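Local coordinates for protein pleckstrin homology domain-containing family A member 8 (Homo sapiens, PDB 5KDI) that probably transfers simple glycosphingolipids between membranes, holding a galactosylceramide with its acyl and sphingoid chains inside an all-helical GLTP fold, at residues P1-I14 / M178-Q192. The protein carries 2 engineered substitutions. Numbering follows the deposited sequence. Where two conformers were deposited one is given.
Sequences PTFFSTMNTSFSDI and MQRDLSLYLPAMEKQ. With 6S8 ((~{Z})-~{N}-[(~{E},2~{S},3~{R})-1-[(2~{R},3~{R},4~{S},5~{R},6~{R})-6-(hydroxymethyl)-3,4,5-tris(oxidanyl)oxan-2-yl]oxy-3-oxidanyl-octadec-4-en-2-yl]octadec-9-enamide), chain C.
Tyr185 of helix 172-202 stands between Phe4 and Phe11, each turning an edge onto one of its two faces. With CG anti to the backbone N (chi1 -172°), the tyrosine ring reaches into the N-terminal loop and forms two edge-to-face (T-shaped) pairs, planes at 67° with Phe4 and 72° with Phe11. Each phenylalanine also carries an aliphatic group over its own face: Leu182 CD2 lies 3.5 Å from the Phe4 centroid, almost on the ring normal, and Met189 CG covers Phe11. Met178 SD touches the Phe4 edge, 3.9 Å from CE2. The Phe4 end of this cluster meets the lipid, CAR of 6S8 coming within 3.4 Å of Phe4 CE1. A second tight point is the buried Asp181, whose OD2 accepts from Thr2 OG1 at 2.7 Å through its anti lone pair and from Ser5 OG, also at 2.7 Å, from above the carboxylate plane. The solvent side is looser: exposed Leu184 meets Ser12 OG through CB at 3.6 Å, and exposed Arg180 braces the carboxylate side-on from within the helix. Three donors on OD2 would probably favour an ionised Asp181; its hydroxyl bonds join the chain start to the helix, while Phe4 probably helps close the pocket at the acyl-chain end.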
loop_
_atom_site.group_PDB
_atom_site.type_symbol
_atom_site.label_atom_id
_atom_site.label_comp_id
_atom_site.label_asym_id
_atom_site.label_seq_id
_atom_site.Cartn_x
_atom_site.Cartn_y
_atom_site.Cartn_z
ATOM N N PRO A 1 -4.297 2.786 -21.287
ATOM C CA PRO A 1 -4.285 2.397 -19.871
ATOM C C PRO A 1 -2.919 2.591 -19.216
ATOM O O PRO A 1 -1.930 2.761 -19.899
ATOM C CB PRO A 1 -4.580 0.911 -19.932
ATOM C CG PRO A 1 -4.016 0.440 -21.253
ATOM C CD PRO A 1 -4.049 1.638 -22.180
ATOM N N THR A 2 -2.905 2.534 -17.888
ATOM C CA THR A 2 -1.692 2.566 -17.126
ATOM C C THR A 2 -1.690 1.403 -16.119
ATOM O O THR A 2 -2.709 0.716 -15.941
ATOM C CB THR A 2 -1.450 3.864 -16.351
ATOM O OG1 THR A 2 -2.266 3.814 -15.196
ATOM C CG2 THR A 2 -1.680 5.202 -17.195
ATOM N N PHE A 3 -0.541 1.194 -15.457
ATOM C CA PHE A 3 -0.477 0.237 -14.394
ATOM C C PHE A 3 -1.693 0.345 -13.451
ATOM O O PHE A 3 -2.231 -0.682 -12.951
ATOM C CB PHE A 3 0.807 0.474 -13.568
ATOM C CG PHE A 3 0.801 -0.166 -12.184
ATOM C CD1 PHE A 3 1.045 -1.522 -12.034
ATOM C CD2 PHE A 3 0.451 0.554 -11.038
ATOM C CE1 PHE A 3 1.000 -2.161 -10.809
ATOM C CE2 PHE A 3 0.411 -0.068 -9.774
ATOM C CZ PHE A 3 0.690 -1.432 -9.666
ATOM N N PHE A 4 -2.083 1.597 -13.129
ATOM C CA PHE A 4 -3.090 1.847 -12.112
ATOM C C PHE A 4 -4.486 1.461 -12.480
ATOM O O PHE A 4 -5.346 1.384 -11.562
ATOM C CB PHE A 4 -3.043 3.317 -11.696
ATOM C CG PHE A 4 -1.750 3.736 -11.108
ATOM C CD1 PHE A 4 -1.416 3.348 -9.829
ATOM C CD2 PHE A 4 -0.840 4.462 -11.849
ATOM C CE1 PHE A 4 -0.190 3.692 -9.283
ATOM C CE2 PHE A 4 0.373 4.825 -11.308
ATOM C CZ PHE A 4 0.704 4.437 -10.031
ATOM N N SER A 5 -4.687 1.012 -13.725
ATOM C CA SER A 5 -5.971 0.485 -14.148
ATOM C C SER A 5 -5.914 -0.925 -14.667
ATOM O O SER A 5 -6.878 -1.435 -15.233
ATOM C CB SER A 5 -6.651 1.432 -15.150
ATOM O OG SER A 5 -5.821 1.775 -16.248
ATOM N N THR A 6 -4.795 -1.599 -14.410
ATOM C CA THR A 6 -4.653 -2.981 -14.816
ATOM C C THR A 6 -5.503 -3.866 -13.934
ATOM O O THR A 6 -5.797 -3.534 -12.770
ATOM C CB THR A 6 -3.163 -3.403 -14.858
ATOM O OG1 THR A 6 -2.552 -3.191 -13.542
ATOM C CG2 THR A 6 -2.423 -2.676 -16.022
ATOM N N MET A 7 -5.883 -5.054 -14.419
ATOM C CA MET A 7 -6.786 -5.936 -13.652
ATOM C C MET A 7 -6.196 -6.250 -12.241
ATOM O O MET A 7 -4.967 -6.529 -12.096
ATOM C CB MET A 7 -6.905 -7.246 -14.435
ATOM C CG MET A 7 -7.899 -8.261 -13.873
ATOM S SD MET A 7 -9.536 -7.644 -13.375
ATOM C CE MET A 7 -10.533 -8.191 -14.759
ATOM N N ASN A 8 -7.059 -6.189 -11.226
ATOM C CA ASN A 8 -6.779 -6.441 -9.777
ATOM C C ASN A 8 -5.964 -5.346 -9.122
ATOM O O ASN A 8 -5.761 -5.392 -7.903
ATOM C CB ASN A 8 -6.095 -7.824 -9.556
ATOM C CG ASN A 8 -6.914 -8.953 -10.088
ATOM O OD1 ASN A 8 -8.117 -9.091 -9.753
ATOM N ND2 ASN A 8 -6.302 -9.735 -10.994
ATOM N N THR A 9 -5.493 -4.346 -9.876
ATOM C CA THR A 9 -4.612 -3.361 -9.297
ATOM C C THR A 9 -5.324 -2.297 -8.502
ATOM O O THR A 9 -4.936 -1.989 -7.342
ATOM C CB THR A 9 -3.720 -2.726 -10.352
ATOM O OG1 THR A 9 -2.908 -3.753 -10.955
ATOM C CG2 THR A 9 -2.888 -1.592 -9.833
ATOM N N SER A 10 -6.353 -1.685 -9.069
ATOM C CA SER A 10 -6.870 -0.485 -8.431
ATOM C C SER A 10 -7.801 -0.707 -7.219
ATOM O O SER A 10 -8.804 -1.433 -7.251
ATOM C CB SER A 10 -7.617 0.399 -9.429
ATOM O OG SER A 10 -7.859 1.648 -8.823
ATOM N N PHE A 11 -7.497 0.049 -6.190
ATOM C CA PHE A 11 -8.400 0.156 -5.074
ATOM C C PHE A 11 -9.827 0.653 -5.452
ATOM O O PHE A 11 -10.817 0.327 -4.819
ATOM C CB PHE A 11 -7.809 1.063 -4.009
ATOM C CG PHE A 11 -6.579 0.514 -3.365
ATOM C CD1 PHE A 11 -6.696 -0.338 -2.304
ATOM C CD2 PHE A 11 -5.312 0.789 -3.910
ATOM C CE1 PHE A 11 -5.548 -0.908 -1.725
ATOM C CE2 PHE A 11 -4.192 0.253 -3.331
ATOM C CZ PHE A 11 -4.321 -0.616 -2.253
ATOM N N SER A 12 -9.920 1.399 -6.560
ATOM C CA SER A 12 -11.152 1.944 -7.092
ATOM C C SER A 12 -12.088 0.899 -7.680
ATOM O O SER A 12 -13.251 1.226 -7.926
ATOM C CB SER A 12 -10.874 3.073 -8.053
ATOM O OG SER A 12 -10.294 2.692 -9.278
ATOM N N ASP A 13 -11.592 -0.320 -7.908
ATOM C CA ASP A 13 -12.415 -1.392 -8.451
ATOM C C ASP A 13 -12.875 -2.359 -7.335
ATOM O O ASP A 13 -13.491 -3.362 -7.610
ATOM C CB ASP A 13 -11.679 -2.135 -9.571
ATOM C CG ASP A 13 -11.615 -1.361 -10.867
ATOM O OD1 ASP A 13 -12.455 -0.497 -11.066
ATOM O OD2 ASP A 13 -10.644 -1.608 -11.658
ATOM N N ILE A 14 -12.580 -1.995 -6.080
ATOM C CA ILE A 14 -13.036 -2.724 -4.934
ATOM C C ILE A 14 -14.337 -2.102 -4.408
ATOM O O ILE A 14 -14.370 -0.915 -3.991
ATOM C CB ILE A 14 -11.989 -2.748 -3.807
ATOM C CG1 ILE A 14 -10.629 -3.254 -4.281
ATOM C CG2 ILE A 14 -12.519 -3.548 -2.644
ATOM C CD1 ILE A 14 -9.584 -3.275 -3.197
ATOM N N MET A 178 -2.504 8.578 -16.718
ATOM C CA MET A 178 -1.986 8.590 -15.338
ATOM C C MET A 178 -2.856 9.451 -14.416
ATOM O O MET A 178 -3.190 9.035 -13.306
ATOM C CB MET A 178 -0.594 9.176 -15.315
ATOM C CG MET A 178 0.431 8.194 -15.753
ATOM S SD MET A 178 0.941 7.236 -14.339
ATOM C CE MET A 178 2.001 8.490 -13.660
ATOM N N GLN A 179 -3.193 10.654 -14.875
ATOM C CA GLN A 179 -4.089 11.554 -14.128
ATOM C C GLN A 179 -5.443 10.908 -13.914
ATOM O O GLN A 179 -5.948 10.957 -12.777
ATOM C CB GLN A 179 -4.282 12.937 -14.797
ATOM C CG GLN A 179 -3.007 13.752 -14.793
ATOM C CD GLN A 179 -2.652 14.262 -13.407
ATOM O OE1 GLN A 179 -3.525 14.667 -12.642
ATOM N NE2 GLN A 179 -1.371 14.164 -13.050
ATOM N N ARG A 180 -6.034 10.345 -14.979
ATOM C CA ARG A 180 -7.335 9.652 -14.899
ATOM C C ARG A 180 -7.266 8.562 -13.905
ATOM O O ARG A 180 -8.123 8.484 -12.996
ATOM C CB ARG A 180 -7.718 9.093 -16.287
ATOM C CG ARG A 180 -8.946 8.193 -16.392
ATOM C CD ARG A 180 -9.023 7.328 -17.622
ATOM N NE ARG A 180 -7.909 6.369 -17.642
ATOM C CZ ARG A 180 -7.072 6.131 -18.643
ATOM N NH1 ARG A 180 -7.183 6.792 -19.799
ATOM N NH2 ARG A 180 -6.101 5.233 -18.454
ATOM N N ASP A 181 -6.256 7.707 -14.006
ATOM C CA ASP A 181 -6.220 6.519 -13.178
ATOM C C ASP A 181 -5.901 6.825 -11.724
ATOM O O ASP A 181 -6.495 6.210 -10.804
ATOM C CB ASP A 181 -5.223 5.521 -13.761
ATOM C CG ASP A 181 -5.696 4.908 -15.055
ATOM O OD1 ASP A 181 -6.906 5.071 -15.400
ATOM O OD2 ASP A 181 -4.849 4.250 -15.729
ATOM N N LEU A 182 -4.929 7.721 -11.483
ATOM C CA LEU A 182 -4.615 8.138 -10.103
ATOM C C LEU A 182 -5.729 8.897 -9.444
ATOM O O LEU A 182 -5.925 8.789 -8.207
ATOM C CB LEU A 182 -3.311 8.940 -10.037
ATOM C CG LEU A 182 -2.022 8.127 -10.216
ATOM C CD1 LEU A 182 -0.809 9.048 -10.327
ATOM C CD2 LEU A 182 -1.929 7.009 -9.172
ATOM N N SER A 183 -6.518 9.627 -10.232
ATOM C CA SER A 183 -7.687 10.353 -9.684
ATOM C C SER A 183 -8.800 9.454 -9.183
ATOM O O SER A 183 -9.663 9.903 -8.417
ATOM C CB SER A 183 -8.228 11.318 -10.733
ATOM O OG SER A 183 -7.352 12.360 -10.938
ATOM N N LEU A 184 -8.774 8.167 -9.574
ATOM C CA LEU A 184 -9.643 7.145 -8.986
ATOM C C LEU A 184 -8.900 6.329 -7.888
ATOM O O LEU A 184 -9.462 6.086 -6.829
ATOM C CB LEU A 184 -10.079 6.167 -10.103
ATOM C CG LEU A 184 -11.066 6.729 -11.095
ATOM C CD1 LEU A 184 -11.114 5.784 -12.296
ATOM C CD2 LEU A 184 -12.425 6.904 -10.393
ATOM N N TYR A 185 -7.670 5.930 -8.199
ATOM C CA TYR A 185 -6.871 5.072 -7.317
ATOM C C TYR A 185 -6.678 5.668 -5.923
ATOM O O TYR A 185 -6.914 5.039 -4.892
ATOM C CB TYR A 185 -5.516 4.805 -7.979
ATOM C CG TYR A 185 -4.601 3.790 -7.348
ATOM C CD1 TYR A 185 -4.678 2.433 -7.670
ATOM C CD2 TYR A 185 -3.608 4.185 -6.483
ATOM C CE1 TYR A 185 -3.750 1.526 -7.159
ATOM C CE2 TYR A 185 -2.691 3.310 -5.997
ATOM C CZ TYR A 185 -2.779 1.990 -6.301
ATOM O OH TYR A 185 -1.794 1.157 -5.805
ATOM N N LEU A 186 -6.299 6.935 -5.899
ATOM C CA LEU A 186 -5.971 7.604 -4.643
ATOM C C LEU A 186 -7.164 7.850 -3.714
ATOM O O LEU A 186 -7.103 7.475 -2.568
ATOM C CB LEU A 186 -5.119 8.820 -4.889
ATOM C CG LEU A 186 -3.788 8.588 -5.609
ATOM C CD1 LEU A 186 -3.180 9.925 -5.979
ATOM C CD2 LEU A 186 -2.796 7.730 -4.816
ATOM N N PRO A 187 -8.284 8.431 -4.200
ATOM C CA PRO A 187 -9.414 8.610 -3.280
ATOM C C PRO A 187 -10.013 7.300 -2.852
ATOM O O PRO A 187 -10.550 7.177 -1.726
ATOM C CB PRO A 187 -10.389 9.441 -4.048
ATOM C CG PRO A 187 -10.014 9.339 -5.424
ATOM C CD PRO A 187 -8.526 9.092 -5.499
ATOM N N ALA A 188 -9.963 6.280 -3.717
ATOM C CA ALA A 188 -10.472 4.951 -3.310
ATOM C C ALA A 188 -9.613 4.404 -2.181
ATOM O O ALA A 188 -10.139 3.925 -1.191
ATOM C CB ALA A 188 -10.466 3.966 -4.505
ATOM N N MET A 189 -8.302 4.498 -2.315
ATOM C CA MET A 189 -7.391 4.072 -1.263
ATOM C C MET A 189 -7.646 4.848 0.033
ATOM O O MET A 189 -7.739 4.282 1.140
ATOM C CB MET A 189 -5.920 4.154 -1.680
ATOM C CG MET A 189 -5.075 3.280 -0.799
ATOM S SD MET A 189 -3.352 3.823 -0.807
ATOM C CE MET A 189 -3.041 4.051 -2.532
ATOM N N GLU A 190 -7.777 6.175 -0.104
ATOM C CA GLU A 190 -8.037 7.054 1.072
ATOM C C GLU A 190 -9.289 6.559 1.811
ATOM O O GLU A 190 -9.327 6.561 3.048
ATOM C CB GLU A 190 -8.209 8.491 0.622
ATOM C CG GLU A 190 -8.361 9.578 1.674
ATOM C CD GLU A 190 -8.530 11.024 1.104
ATOM O OE1 GLU A 190 -8.658 11.220 -0.131
ATOM O OE2 GLU A 190 -8.558 12.001 1.899
ATOM N N LYS A 191 -10.355 6.261 1.058
ATOM C CA LYS A 191 -11.599 5.843 1.673
ATOM C C LYS A 191 -11.392 4.569 2.532
ATOM O O LYS A 191 -11.865 4.476 3.675
ATOM C CB LYS A 191 -12.682 5.600 0.612
ATOM C CG LYS A 191 -13.979 5.075 1.162
ATOM C CD LYS A 191 -14.974 4.861 0.029
ATOM C CE LYS A 191 -16.346 4.518 0.576
ATOM N NZ LYS A 191 -17.184 5.699 0.948
ATOM N N GLN A 192 -10.708 3.599 1.946
ATOM C CA GLN A 192 -10.441 2.353 2.641
ATOM C C GLN A 192 -9.517 2.549 3.834
ATOM O O GLN A 192 -9.765 1.983 4.922
ATOM C CB GLN A 192 -9.918 1.312 1.671
ATOM C CG GLN A 192 -10.961 0.955 0.610
ATOM C CD GLN A 192 -10.438 0.170 -0.540
ATOM O OE1 GLN A 192 -9.514 -0.664 -0.354
ATOM N NE2 GLN A 192 -11.044 0.385 -1.766
HETATM C C1 6S8 C . 8.308 -2.868 10.201
HETATM C C2 6S8 C . 8.828 -2.010 9.070
HETATM N N2 6S8 C . 7.823 -1.963 8.019
HETATM C C3 6S8 C . 10.148 -2.620 8.517
HETATM O O3 6S8 C . 11.066 -2.704 9.629
HETATM C C4 6S8 C . 10.689 -1.761 7.435
HETATM C C5 6S8 C . 10.854 -2.237 6.198
HETATM C C6 6S8 C . 11.406 -1.477 5.024
HETATM C C7 6S8 C . 11.722 -0.014 5.210
HETATM C C8 6S8 C . 12.694 0.278 4.102
HETATM C C9 6S8 C . 12.525 1.706 3.733
HETATM C C10 6S8 C . 11.308 1.842 2.858
HETATM C C11 6S8 C . 11.700 2.330 1.451
HETATM C C12 6S8 C . 10.511 3.046 0.835
HETATM C C13 6S8 C . 10.109 2.591 -0.560
HETATM C C14 6S8 C . 10.983 3.095 -1.696
HETATM C C15 6S8 C . 10.165 3.332 -2.975
HETATM C C16 6S8 C . 10.693 2.758 -4.277
HETATM C C17 6S8 C . 10.905 3.695 -5.477
HETATM C C18 6S8 C . 9.659 4.315 -6.091
HETATM C C1A 6S8 C . 6.957 -4.839 10.489
HETATM O O1A 6S8 C . 7.992 -4.194 9.778
HETATM C C2A 6S8 C . 6.347 -5.912 9.630
HETATM O O2A 6S8 C . 5.778 -5.286 8.464
HETATM C C3A 6S8 C . 5.355 -6.769 10.413
HETATM O O3A 6S8 C . 4.933 -7.847 9.608
HETATM C C4A 6S8 C . 6.008 -7.256 11.693
HETATM O O4A 6S8 C . 6.942 -8.300 11.428
HETATM O O5A 6S8 C . 8.055 -5.473 14.292
HETATM C C5M 6S8 C . 6.612 -6.090 12.451
HETATM C C6A 6S8 C . 7.299 -6.554 13.709
HETATM O O6A 6S8 C . 7.568 -5.435 11.612
HETATM C CAA 6S8 C . 7.326 -0.831 7.543
HETATM O OAA 6S8 C . 7.573 0.288 7.987
HETATM C CAB 6S8 C . 6.351 -1.019 6.420
HETATM C CAC 6S8 C . 7.377 -1.011 5.249
HETATM C CAD 6S8 C . 6.955 -0.029 4.245
HETATM C CAE 6S8 C . 6.688 -0.815 2.992
HETATM C CAF 6S8 C . 6.245 0.215 1.963
HETATM C CAG 6S8 C . 4.969 -0.254 1.241
HETATM C CAH 6S8 C . 5.012 0.114 -0.247
HETATM C CAI 6S8 C . 4.914 1.609 -0.331
HETATM C CAJ 6S8 C . 5.596 2.352 -1.207
HETATM C CAK 6S8 C . 6.521 1.819 -2.253
HETATM C CAL 6S8 C . 6.510 2.987 -3.247
HETATM C CAM 6S8 C . 6.914 2.616 -4.658
HETATM C CAN 6S8 C . 6.001 1.559 -5.205
HETATM C CAO 6S8 C . 5.922 1.683 -6.709
HETATM C CAP 6S8 C . 4.765 2.532 -7.160
HETATM C CAQ 6S8 C . 3.949 1.841 -8.205
HETATM C CAR 6S8 C . 2.542 2.230 -7.987
HETATM O O HOH W 1 -7.355 3.484 -11.426
HETATM O O HOH W 2 -2.330 -1.420 -6.346
#